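Local coordinates for protein G/U mismatch-specific DNA glycosylase (Deinococcus radiodurans, PDB 2C2Q) that belongs to the uracil-DNA glycosylase superfamily and folds as a single alpha/beta domain around a mixed, mostly parallel beta-sheet, at residues K52-L57 / L67-Y72; A86-G91 / P103-R108. The protein carries 1 engineered substitution. All coordinates share one frame; numbering follows the deposited sequence.

Interaction 1: K52-L57 / L67-Y72; sequences KFWRTL and LVPQEY
Trp54, at the start of helix 53-59, supplies the whole helical side of this contact and meets Leu67, Pro69 and Tyr72 with successive parts of its indole. CB already points toward 67-72, and chi1 of -64°, with CG anti to the carbonyl carbon, lays the indole along these three residues. Trp54 CB lies 3.4 Å from the carbonyl O of Leu67, which approaches the ring at an oblique angle, and CG comes next to the same oxygen. On the pyrrole side, Trp54 CD1 touches Pro69 CG at 3.8 Å. Trp54 NE1 sits 3.7 Å from that same Pro69 CG; the contact with this aliphatic carbon is van der Waals, while the N-H is bound to the carbonyl O of Tyr45. On the benzo side, Trp54 CE3 rests against Leu67 CB at 3.8 Å and CZ3 against Leu67 CG. At the far tip, Trp54 CH2 reaches Tyr72 CB at 3.6 Å. The indole is flanked on both faces: Phe53 CD2 stands over the ring centre, and Pro69 N lies above the opposite face, displaced toward its rim. No direct hydrogen bond joins the segments; instead one water donates to Trp54 O (2.9 Å) and accepts from Leu67 N (3.0 Å). Within 67-72, the carboxylate of Glu71 turns back to accept from Val68 N, across the start of the 3-10 segment 69-72. This is helix-to-loop packing through one buried tryptophan, which sets the connection between helix 53-59 and strand 80-84 against the helix in this alpha/beta fold.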
# COMPACT_ATOMS: atom_id res chain seq x y z
N LYS A 52 3.80 3.30 -12.29
CA LYS A 52 2.41 3.25 -12.84
C LYS A 52 1.32 3.39 -11.75
O LYS A 52 0.14 3.32 -12.06
CB LYS A 52 2.14 1.89 -13.55
CG LYS A 52 3.13 1.54 -14.63
CD LYS A 52 2.64 0.26 -15.41
CE LYS A 52 3.62 -0.85 -15.13
NZ LYS A 52 4.93 -0.57 -15.74
N PHE A 53 1.70 3.58 -10.46
CA PHE A 53 0.71 3.51 -9.41
C PHE A 53 -0.47 4.49 -9.60
O PHE A 53 -1.64 4.05 -9.52
CB PHE A 53 1.41 3.87 -8.08
CG PHE A 53 0.50 3.81 -6.88
CD1 PHE A 53 0.25 2.62 -6.21
CD2 PHE A 53 -0.02 5.01 -6.34
CE1 PHE A 53 -0.57 2.61 -5.05
CE2 PHE A 53 -0.84 4.98 -5.21
CZ PHE A 53 -1.11 3.81 -4.58
N TRP A 54 -0.21 5.79 -9.76
CA TRP A 54 -1.29 6.83 -9.84
C TRP A 54 -2.21 6.61 -11.07
O TRP A 54 -3.43 6.60 -10.91
CB TRP A 54 -0.75 8.23 -9.77
CG TRP A 54 -0.09 8.47 -8.44
CD1 TRP A 54 1.22 8.64 -8.22
CD2 TRP A 54 -0.74 8.51 -7.13
NE1 TRP A 54 1.47 8.82 -6.86
CE2 TRP A 54 0.30 8.69 -6.16
CE3 TRP A 54 -2.07 8.36 -6.67
CZ2 TRP A 54 0.04 8.85 -4.79
CZ3 TRP A 54 -2.33 8.48 -5.29
CH2 TRP A 54 -1.27 8.71 -4.37
N ARG A 55 -1.59 6.29 -12.19
CA ARG A 55 -2.35 5.88 -13.42
C ARG A 55 -3.23 4.67 -13.11
O ARG A 55 -4.42 4.65 -13.46
CB ARG A 55 -1.35 5.49 -14.50
CG ARG A 55 -1.89 5.02 -15.86
CD ARG A 55 -0.66 4.86 -16.84
NE ARG A 55 0.50 5.58 -16.24
CZ ARG A 55 1.78 5.21 -16.32
NH1 ARG A 55 2.14 4.13 -17.03
NH2 ARG A 55 2.72 5.94 -15.71
N THR A 56 -2.66 3.65 -12.47
CA THR A 56 -3.36 2.43 -12.19
C THR A 56 -4.57 2.66 -11.28
O THR A 56 -5.66 2.20 -11.57
CB THR A 56 -2.40 1.31 -11.64
OG1 THR A 56 -1.35 1.06 -12.61
CG2 THR A 56 -3.12 -0.01 -11.36
N LEU A 57 -4.40 3.42 -10.19
CA LEU A 57 -5.60 3.70 -9.39
C LEU A 57 -6.74 4.33 -10.21
O LEU A 57 -7.89 4.01 -9.93
CB LEU A 57 -5.27 4.68 -8.24
CG LEU A 57 -4.28 4.25 -7.15
CD1 LEU A 57 -4.38 5.11 -5.91
CD2 LEU A 57 -4.07 2.84 -6.80
N LEU A 67 -4.44 11.18 -9.71
CA LEU A 67 -3.87 12.17 -8.78
C LEU A 67 -2.44 12.40 -9.18
O LEU A 67 -1.81 11.50 -9.79
CB LEU A 67 -3.88 11.69 -7.33
CG LEU A 67 -5.08 11.13 -6.54
CD1 LEU A 67 -5.09 11.52 -5.07
CD2 LEU A 67 -6.46 11.14 -7.17
N VAL A 68 -1.87 13.56 -8.80
CA VAL A 68 -0.45 13.76 -8.93
C VAL A 68 0.11 13.30 -7.56
O VAL A 68 -0.69 13.20 -6.59
CB VAL A 68 -0.11 15.20 -9.25
CG1 VAL A 68 -0.71 15.57 -10.66
CG2 VAL A 68 -0.65 16.12 -8.18
N PRO A 69 1.37 12.91 -7.52
CA PRO A 69 1.94 12.39 -6.26
C PRO A 69 1.67 13.29 -5.03
O PRO A 69 1.39 12.75 -3.92
CB PRO A 69 3.43 12.21 -6.60
CG PRO A 69 3.38 11.78 -8.13
CD PRO A 69 2.35 12.79 -8.64
N GLN A 70 1.68 14.61 -5.23
CA GLN A 70 1.52 15.53 -4.08
C GLN A 70 0.10 15.54 -3.50
O GLN A 70 -0.14 16.10 -2.42
CB GLN A 70 2.02 16.94 -4.44
CG GLN A 70 3.64 17.05 -4.43
CD GLN A 70 4.17 18.41 -4.97
OE1 GLN A 70 4.41 19.37 -4.17
NE2 GLN A 70 4.36 18.51 -6.30
N GLU A 71 -0.84 14.94 -4.23
CA GLU A 71 -2.23 14.80 -3.79
C GLU A 71 -2.48 13.56 -2.95
O GLU A 71 -3.62 13.28 -2.58
CB GLU A 71 -3.14 14.88 -5.02
CG GLU A 71 -3.32 16.33 -5.52
CD GLU A 71 -4.07 16.41 -6.86
OE1 GLU A 71 -4.07 15.42 -7.59
OE2 GLU A 71 -4.67 17.49 -7.15
N TYR A 72 -1.40 12.83 -2.60
CA TYR A 72 -1.57 11.52 -2.00
C TYR A 72 -2.45 11.51 -0.73
O TYR A 72 -3.18 10.54 -0.44
CB TYR A 72 -0.21 10.92 -1.71
CG TYR A 72 0.50 11.60 -0.56
CD1 TYR A 72 0.42 11.05 0.72
CD2 TYR A 72 1.25 12.79 -0.77
CE1 TYR A 72 1.05 11.66 1.86
CE2 TYR A 72 1.90 13.44 0.34
CZ TYR A 72 1.80 12.85 1.63
OH TYR A 72 2.42 13.43 2.73
O HOH W 1 -4.81 8.32 -9.08

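Interaction 2: A86-G91 / P103-R108; sequences AKRHSG and PDELRR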
# COMPACT_ATOMS: atom_id res chain seq x y z
N ALA A 86 8.82 -0.02 5.33
CA ALA A 86 9.95 0.79 5.79
C ALA A 86 9.62 2.31 5.67
O ALA A 86 9.35 2.82 4.56
CB ALA A 86 11.17 0.46 4.99
N LYS A 87 9.63 3.01 6.80
CA LYS A 87 9.19 4.40 6.82
C LYS A 87 10.33 5.44 7.03
O LYS A 87 10.13 6.61 6.83
CB LYS A 87 8.16 4.58 7.92
CG LYS A 87 6.80 3.96 7.61
CD LYS A 87 6.10 4.59 6.36
CE LYS A 87 5.94 6.09 6.49
NZ LYS A 87 4.95 6.69 5.50
N ARG A 88 11.46 4.96 7.55
CA ARG A 88 12.58 5.84 7.92
C ARG A 88 13.75 5.79 6.95
O ARG A 88 14.80 6.43 7.22
CB ARG A 88 13.10 5.41 9.32
CG ARG A 88 12.01 5.56 10.43
CD ARG A 88 12.54 5.28 11.86
NE ARG A 88 11.53 5.49 12.89
CZ ARG A 88 10.52 4.63 13.14
NH1 ARG A 88 10.36 3.53 12.42
NH2 ARG A 88 9.66 4.89 14.13
N HIS A 89 13.62 5.01 5.86
CA HIS A 89 14.68 4.87 4.88
C HIS A 89 14.03 4.90 3.50
O HIS A 89 12.87 4.53 3.35
CB HIS A 89 15.40 3.51 5.04
CG HIS A 89 16.05 3.30 6.39
ND1 HIS A 89 15.34 2.91 7.51
CD2 HIS A 89 17.34 3.44 6.79
CE1 HIS A 89 16.17 2.80 8.54
NE2 HIS A 89 17.39 3.13 8.13
N SER A 90 14.82 5.29 2.50
CA SER A 90 14.35 5.30 1.13
C SER A 90 15.32 4.56 0.25
O SER A 90 16.49 4.34 0.61
CB SER A 90 14.18 6.75 0.66
OG SER A 90 15.44 7.44 0.52
N GLY A 91 14.84 4.19 -0.93
CA GLY A 91 15.68 3.59 -1.96
C GLY A 91 15.05 2.28 -2.39
O GLY A 91 13.88 1.98 -2.03
N PRO A 103 7.56 -4.41 9.80
CA PRO A 103 6.24 -5.00 9.62
C PRO A 103 5.45 -5.04 10.97
O PRO A 103 4.23 -5.12 10.97
CB PRO A 103 6.54 -6.44 9.12
CG PRO A 103 7.96 -6.73 9.51
CD PRO A 103 8.64 -5.38 9.54
N ASP A 104 6.19 -4.96 12.08
CA ASP A 104 5.65 -4.90 13.43
C ASP A 104 4.90 -3.60 13.65
O ASP A 104 3.76 -3.63 14.05
CB ASP A 104 6.76 -5.13 14.48
CG ASP A 104 7.89 -4.09 14.40
OD1 ASP A 104 8.44 -3.87 13.28
OD2 ASP A 104 8.31 -3.46 15.41
N GLU A 105 5.52 -2.47 13.29
CA GLU A 105 4.82 -1.17 13.30
C GLU A 105 3.64 -1.13 12.34
O GLU A 105 2.61 -0.54 12.65
CB GLU A 105 5.80 -0.03 13.00
CG GLU A 105 6.80 0.22 14.13
CD GLU A 105 7.66 1.43 13.91
OE1 GLU A 105 8.06 1.70 12.75
OE2 GLU A 105 7.95 2.11 14.91
N LEU A 106 3.77 -1.78 11.18
CA LEU A 106 2.65 -1.88 10.24
C LEU A 106 1.49 -2.62 10.93
O LEU A 106 0.37 -2.20 10.89
CB LEU A 106 3.06 -2.65 8.97
CG LEU A 106 1.98 -3.02 7.96
CD1 LEU A 106 1.20 -1.77 7.51
CD2 LEU A 106 2.68 -3.72 6.77
N ARG A 107 1.82 -3.76 11.54
CA ARG A 107 0.77 -4.59 12.14
C ARG A 107 0.04 -3.85 13.23
O ARG A 107 -1.17 -3.92 13.30
CB ARG A 107 1.37 -5.88 12.62
CG ARG A 107 1.50 -6.95 11.52
CD ARG A 107 2.27 -8.21 12.04
NE ARG A 107 2.54 -9.23 11.01
CZ ARG A 107 1.67 -10.14 10.59
NH1 ARG A 107 0.43 -10.20 11.08
NH2 ARG A 107 2.04 -11.02 9.64
N ARG A 108 0.76 -3.08 14.04
CA ARG A 108 0.12 -2.24 15.07
C ARG A 108 -0.84 -1.20 14.51
O ARG A 108 -1.91 -0.97 15.05
CB ARG A 108 1.15 -1.55 15.94
CG ARG A 108 1.92 -2.51 16.80
CD ARG A 108 3.25 -1.95 17.39
NE ARG A 108 3.09 -0.69 18.13
CZ ARG A 108 3.76 0.43 17.86
NH1 ARG A 108 4.64 0.45 16.85
NH2 ARG A 108 3.55 1.54 18.59
O HOH W 2 6.70 4.48 14.32
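Arg88 and Glu105 both place CG anti to the carbonyl carbon (chi1 -62° in the arginine) and then run extended, Arg88 from CG to NE and Glu105 beyond CG, and so two side chains rooted well apart can bring their charged ends together. They cross at about a right angle. The resulting salt bridge engages both terminal nitrogens of the guanidinium with both oxygens of the carboxylate, though unequally. Arg88 NH1 donates to Glu105 OE1 over 3.0 Å in an almost straight bond (172° at the hydrogen), with the oxygen close to the guanidinium plane and met on its syn side. The second arm, from Arg88 NH2 to Glu105 OE2 at 3.4 Å, is weak; the guanidinium and carboxylate planes are tilted by 32°, which may contribute. A water bridges this slacker side: it accepts from Arg88 NH2 at 3.0 Å and gives a weak bond to Glu105 OE2. The remaining guanidinium donor, NE, forms a salt bridge with Glu15, so the arginine spans two acids, one near the N-terminal end of the chain and one on the helix. The carboxylate of Glu105, itself a buried residue, probably stays ionised beside this partner; Arg102 adds a long, weak ion pair to OE2. Arg108, about one turn further along the helix, sets the edge of its guanidinium against Glu105 CG. Beside the bridge, Lys87 starts toward the helix but turns away, its NZ bound by Asp20 and the carbonyl O of Val18. Here a salt bridge links the loop after strand 80-84 to the first turn of helix 103-113, within the parallel beta-alpha-beta crossover from strand 80-84 to strand 117-120 in this alpha/beta fold.

Overall arrangement
After strand 28-32 the chain reaches helix 53-59, where interaction 1 closes a short loop by drawing 67-72 back onto the helix. It then enters strand 80-84, a border strand of the sheet beside 28-32. Beyond that strand, interaction 2 closes a second loop, joining 86-91 to helix 103-113 before the chain enters strand 117-120. The two loops follow one another, neither nesting nor crossing, with strand 80-84 between them. The centres of interaction 1 and interaction 2 are 21 Å apart, and the two do not touch. Apolar packing thus joins the connection into strand 80-84 to helix 53-59, and a salt bridge spans the one leading out of it.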